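Local coordinates for protein possible prolidase (Bifidobacterium longum NCC2705, PDB 2P9B) that probably hydrolyses carbon-nitrogen bonds other than peptide bonds, as a putative hydrolase of the amidohydrolase family, at residues Val129-Thr134 / Arg158-Gly163; Val138-Val143 / Leu195-Asn200. All blocks are in the same frame, centred on the assembly; numbering follows the deposited sequence.

Contact 1 (Val129-Thr134 / Arg158-Gly163); sequences VTTIRT and RILASG
Thr131 and Arg158 meet on one face of a parallel strand pair, where NH1 of Arg158 donates to OG1 of Thr131 over 2.9 Å. The hydroxyl oxygen lies at the edge of the guanidinium and almost in its plane, although the hydrogen bond is bent, with an angle of 139° at the hydrogen. With OG1 anti to its own carbonyl carbon (chi1 -60°), Thr131 offers it to the arginine, whose chain turns at chi3. NH1 also forms a salt bridge with Asp402, so this nitrogen is held by two partners, which would limit turning of the guanidinium. On the face of Ile132 and Ile159 the two isoleucines lie side by side, pointing the same way, with CG1 of Ile132 3.8 Å from CG1 of Ile159; Val142 and Ile149 of helix 141-150 pack on Ile159.

Between these faces runs the backbone ladder. Arg158 N donates to Thr130 O, Ile132 N to Arg158 O, Leu160 N to Ile132 O, and Thr134 N to Leu160 O (2.8 Å). Beyond it the threonine side chain takes over: OG1 of Thr134 accepts from Ser162 N at 3.1 Å and is also hydrogen-bonded to Asp137. Arg133 lays CB and CG beside CB of Leu160, then carries its guanidinium away to Glu265, Thr263 and the carbonyl of Ala76. Neighbouring parallel strands joined through helix 141-150 make this a beta-alpha-beta unit, the building block of the TIM-barrel fold of amidohydrolases.

Contact 2 (Val138-Val143 / Leu195-Asn200); sequences VGYEVV and LKAGVN
Ala197 sets its methyl squarely over one face of the Tyr140 ring, CB lying 3.3 Å from the ring centroid and 13° off the normal, a close CH-pi contact. CE1 and CZ are the ring atoms nearest that methyl. The same CE1 meets Val199 from another direction, CG1 of the valine sitting near the ring plane at the edge, 4.0 Å from CE1. Tyr140 thus fits with its face against one residue and its rim against the other, while its OH is hydrogen-bonded to Asn194. An alanine in place of Tyr140 would probably leave the Ala197 methyl and Val199 CG1 without the ring that they pack against, and Asn194 without its hydroxyl partner.

The packing is looser at Val143. Its CG1 stands 3.7 Å from Ala197 O, and its CG2, anti to the carbonyl carbon, is 4.1 Å from Val199 CG1. No hydrogen bond links the two segments directly, but Arg146 donates to the carbonyl of Gly198. Whereas Val143 and Val199 are buried, Tyr140, Ala197 and Gly198 remain partly exposed on the solvent side. Gly198, at positive phi and without a side chain, closes the preceding helix and lets CG1 of Val143 come close to the turn. The contact therefore joins the N-cap residue Tyr140 and first turn of helix 141-150 to the Schellman motif ending helix 184-196.

Contacts 1 and 2 lie with their centres about 11 Å apart and touch directly. OD1 of Asn200 is 2.7 Å from Ala161 N, a probable hydrogen bond, and CG1 of Val199 packs 3.5 Å from Ser162 O. The segments alternate along the chain: strand 129-134 leads into helix 141-150, which returns to strand 158-160, and the later segment 195-200 comes back against both the helix start and the end of that strand. Arg146 also reaches Asn200 OD1, the atom facing Ala161 N, which joins the two contacts. The centre of contact 1 is about 8 Å, that of contact 2 about 18 Å, from the centre of the chain, and the Arg133 side chain lies near a possible, unconfirmed metal site of His77, His79 and Asp345.

Contact 1 (Val129-Thr134 / Arg158-Gly163)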
loop_
_atom_site.group_PDB
_atom_site.type_symbol
_atom_site.label_atom_id
_atom_site.label_comp_id
_atom_site.label_asym_id
_atom_site.label_seq_id
_atom_site.Cartn_x
_atom_site.Cartn_y
_atom_site.Cartn_z
ATOM N N VAL A 129 1.925 -9.777 -0.664
ATOM C CA VAL A 129 2.354 -8.394 -0.444
ATOM C C VAL A 129 3.683 -8.382 0.319
ATOM O O VAL A 129 3.732 -8.730 1.497
ATOM C CB VAL A 129 1.301 -7.632 0.370
ATOM C CG1 VAL A 129 1.685 -6.170 0.485
ATOM C CG2 VAL A 129 -0.056 -7.780 -0.293
ATOM N N THR A 130 4.754 -7.964 -0.353
ATOM C CA THR A 130 6.079 -7.967 0.249
ATOM C C THR A 130 6.539 -6.664 0.895
ATOM O O THR A 130 7.562 -6.638 1.576
ATOM C CB THR A 130 7.120 -8.434 -0.781
ATOM O OG1 THR A 130 6.943 -7.709 -2.002
ATOM C CG2 THR A 130 6.948 -9.918 -1.065
ATOM N N THR A 131 5.789 -5.588 0.683
ATOM C CA THR A 131 6.102 -4.308 1.294
ATOM C C THR A 131 4.772 -3.664 1.649
ATOM O O THR A 131 3.832 -3.706 0.855
ATOM C CB THR A 131 6.860 -3.355 0.337
ATOM O OG1 THR A 131 8.092 -3.958 -0.073
ATOM C CG2 THR A 131 7.174 -2.031 1.039
ATOM N N ILE A 132 4.692 -3.094 2.844
ATOM C CA ILE A 132 3.477 -2.429 3.282
ATOM C C ILE A 132 3.834 -1.170 4.042
ATOM O O ILE A 132 4.953 -1.031 4.541
ATOM C CB ILE A 132 2.614 -3.315 4.247
ATOM C CG1 ILE A 132 3.375 -3.595 5.551
ATOM C CG2 ILE A 132 2.221 -4.604 3.562
ATOM C CD1 ILE A 132 2.544 -4.344 6.597
ATOM N N ARG A 133 2.888 -0.241 4.094
ATOM C CA ARG A 133 3.057 0.971 4.877
ATOM C C ARG A 133 1.832 1.009 5.767
ATOM O O ARG A 133 0.714 0.895 5.274
ATOM C CB ARG A 133 3.064 2.242 4.026
ATOM C CG ARG A 133 3.003 3.505 4.907
ATOM C CD ARG A 133 3.068 4.798 4.112
ATOM N NE ARG A 133 1.971 4.903 3.152
ATOM C CZ ARG A 133 1.625 6.027 2.533
ATOM N NH1 ARG A 133 2.283 7.152 2.777
ATOM N NH2 ARG A 133 0.628 6.023 1.654
ATOM N N THR A 134 2.029 1.122 7.075
ATOM C CA THR A 134 0.872 1.233 7.952
ATOM C C THR A 134 0.605 2.732 8.070
ATOM O O THR A 134 1.530 3.542 7.982
ATOM C CB THR A 134 1.131 0.640 9.363
ATOM O OG1 THR A 134 2.205 1.338 10.010
ATOM C CG2 THR A 134 1.457 -0.839 9.257
ATOM N N ARG A 158 8.363 -6.121 4.247
ATOM C CA ARG A 158 9.144 -4.921 4.519
ATOM C C ARG A 158 8.080 -3.942 5.006
ATOM O O ARG A 158 7.063 -3.755 4.336
ATOM C CB ARG A 158 9.787 -4.424 3.223
ATOM C CG ARG A 158 10.529 -3.109 3.350
ATOM C CD ARG A 158 11.186 -2.719 2.030
ATOM N NE ARG A 158 12.211 -3.679 1.611
ATOM C CZ ARG A 158 12.003 -4.688 0.770
ATOM N NH1 ARG A 158 10.803 -4.885 0.238
ATOM N NH2 ARG A 158 13.004 -5.498 0.450
ATOM N N ILE A 159 8.303 -3.326 6.164
ATOM C CA ILE A 159 7.312 -2.424 6.736
ATOM C C ILE A 159 7.713 -0.973 6.970
ATOM O O ILE A 159 8.784 -0.689 7.511
ATOM C CB ILE A 159 6.813 -2.960 8.118
ATOM C CG1 ILE A 159 6.196 -4.350 7.961
ATOM C CG2 ILE A 159 5.796 -1.991 8.727
ATOM C CD1 ILE A 159 5.801 -4.987 9.299
ATOM N N LEU A 160 6.855 -0.057 6.526
ATOM C CA LEU A 160 7.050 1.360 6.804
ATOM C C LEU A 160 5.993 1.574 7.882
ATOM O O LEU A 160 4.796 1.547 7.595
ATOM C CB LEU A 160 6.750 2.237 5.593
ATOM C CG LEU A 160 7.913 2.469 4.629
ATOM C CD1 LEU A 160 8.197 1.207 3.829
ATOM C CD2 LEU A 160 7.557 3.624 3.709
ATOM N N ALA A 161 6.441 1.754 9.120
ATOM C CA ALA A 161 5.541 1.937 10.258
ATOM C C ALA A 161 5.316 3.409 10.574
ATOM O O ALA A 161 6.263 4.175 10.700
ATOM C CB ALA A 161 6.111 1.224 11.487
ATOM N N SER A 162 4.050 3.783 10.720
ATOM C CA SER A 162 3.680 5.164 10.993
ATOM C C SER A 162 3.528 5.514 12.464
ATOM O O SER A 162 3.529 6.691 12.820
ATOM C CB SER A 162 2.345 5.464 10.323
ATOM O OG SER A 162 1.314 4.747 10.990
ATOM N N GLY A 163 3.393 4.508 13.321
ATOM C CA GLY A 163 3.148 4.814 14.719
ATOM C C GLY A 163 1.715 5.330 14.743
ATOM O O GLY A 163 0.999 5.177 13.748
#

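Contact 2 (Val138-Val143 / Leu195-Asn200)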
loop_
_atom_site.group_PDB
_atom_site.type_symbol
_atom_site.label_atom_id
_atom_site.label_comp_id
_atom_site.label_asym_id
_atom_site.label_seq_id
_atom_site.Cartn_x
_atom_site.Cartn_y
_atom_site.Cartn_z
ATOM N N VAL A 138 -1.543 1.508 16.837
ATOM C CA VAL A 138 -2.065 1.820 18.165
ATOM C C VAL A 138 -0.973 2.545 18.947
ATOM O O VAL A 138 -1.197 3.618 19.510
ATOM C CB VAL A 138 -2.479 0.541 18.924
ATOM C CG1 VAL A 138 -2.876 0.888 20.351
ATOM C CG2 VAL A 138 -3.635 -0.132 18.205
ATOM N N GLY A 139 0.211 1.946 18.966
ATOM C CA GLY A 139 1.344 2.531 19.655
ATOM C C GLY A 139 2.570 2.333 18.788
ATOM O O GLY A 139 2.555 2.675 17.608
ATOM N N TYR A 140 3.628 1.766 19.356
ATOM C CA TYR A 140 4.841 1.536 18.587
ATOM C C TYR A 140 5.136 0.053 18.377
ATOM O O TYR A 140 6.283 -0.348 18.145
ATOM C CB TYR A 140 6.004 2.267 19.260
ATOM C CG TYR A 140 5.770 3.760 19.254
ATOM C CD1 TYR A 140 5.671 4.457 18.050
ATOM C CD2 TYR A 140 5.553 4.463 20.442
ATOM C CE1 TYR A 140 5.354 5.816 18.019
ATOM C CE2 TYR A 140 5.234 5.829 20.421
ATOM C CZ TYR A 140 5.136 6.495 19.207
ATOM O OH TYR A 140 4.809 7.834 19.172
ATOM N N GLU A 141 4.073 -0.751 18.411
ATOM C CA GLU A 141 4.177 -2.194 18.222
ATOM C C GLU A 141 4.591 -2.582 16.805
ATOM O O GLU A 141 5.193 -3.640 16.600
ATOM C CB GLU A 141 2.847 -2.881 18.576
ATOM C CG GLU A 141 1.659 -2.589 17.647
ATOM C CD GLU A 141 1.086 -1.186 17.802
ATOM O OE1 GLU A 141 1.383 -0.518 18.814
ATOM O OE2 GLU A 141 0.322 -0.756 16.915
ATOM N N VAL A 142 4.258 -1.749 15.822
ATOM C CA VAL A 142 4.642 -2.062 14.447
ATOM C C VAL A 142 6.115 -1.712 14.262
ATOM O O VAL A 142 6.830 -2.379 13.518
ATOM C CB VAL A 142 3.778 -1.302 13.413
ATOM C CG1 VAL A 142 4.135 -1.757 11.999
ATOM C CG2 VAL A 142 2.304 -1.584 13.675
ATOM N N VAL A 143 6.575 -0.671 14.947
ATOM C CA VAL A 143 7.981 -0.305 14.856
ATOM C C VAL A 143 8.776 -1.504 15.369
ATOM O O VAL A 143 9.766 -1.916 14.777
ATOM C CB VAL A 143 8.306 0.929 15.726
ATOM C CG1 VAL A 143 9.817 1.121 15.824
ATOM C CG2 VAL A 143 7.671 2.169 15.116
ATOM N N LEU A 195 8.874 10.356 15.551
ATOM C CA LEU A 195 10.198 10.160 14.972
ATOM C C LEU A 195 11.158 9.588 16.016
ATOM O O LEU A 195 11.906 8.646 15.738
ATOM C CB LEU A 195 10.730 11.489 14.425
ATOM C CG LEU A 195 9.948 12.069 13.241
ATOM C CD1 LEU A 195 10.412 13.489 12.950
ATOM C CD2 LEU A 195 10.147 11.179 12.021
ATOM N N LYS A 196 11.137 10.159 17.216
ATOM C CA LYS A 196 12.001 9.693 18.293
ATOM C C LYS A 196 11.715 8.220 18.598
ATOM O O LYS A 196 12.620 7.458 18.943
ATOM C CB LYS A 196 11.786 10.553 19.547
ATOM C CG LYS A 196 12.599 10.117 20.773
ATOM C CD LYS A 196 14.099 10.086 20.485
ATOM C CE LYS A 196 14.868 9.515 21.676
ATOM N NZ LYS A 196 16.252 9.106 21.321
ATOM N N ALA A 197 10.451 7.828 18.450
ATOM C CA ALA A 197 10.031 6.455 18.709
ATOM C C ALA A 197 10.456 5.482 17.614
ATOM O O ALA A 197 10.316 4.267 17.771
ATOM C CB ALA A 197 8.524 6.399 18.896
ATOM N N GLY A 198 10.950 6.015 16.498
ATOM C CA GLY A 198 11.427 5.165 15.419
ATOM C C GLY A 198 10.561 4.933 14.192
ATOM O O GLY A 198 10.877 4.064 13.378
ATOM N N VAL A 199 9.483 5.690 14.028
ATOM C CA VAL A 199 8.640 5.473 12.853
ATOM C C VAL A 199 9.383 5.827 11.565
ATOM O O VAL A 199 10.348 6.594 11.588
ATOM C CB VAL A 199 7.340 6.315 12.915
ATOM C CG1 VAL A 199 6.632 6.080 14.237
ATOM C CG2 VAL A 199 7.650 7.795 12.718
ATOM N N ASN A 200 8.960 5.237 10.450
ATOM C CA ASN A 200 9.556 5.572 9.162
ATOM C C ASN A 200 8.444 5.886 8.162
ATOM O O ASN A 200 8.560 5.645 6.964
ATOM C CB ASN A 200 10.526 4.480 8.664
ATOM C CG ASN A 200 9.869 3.143 8.422
ATOM O OD1 ASN A 200 8.991 2.716 9.168
ATOM N ND2 ASN A 200 10.327 2.447 7.381
#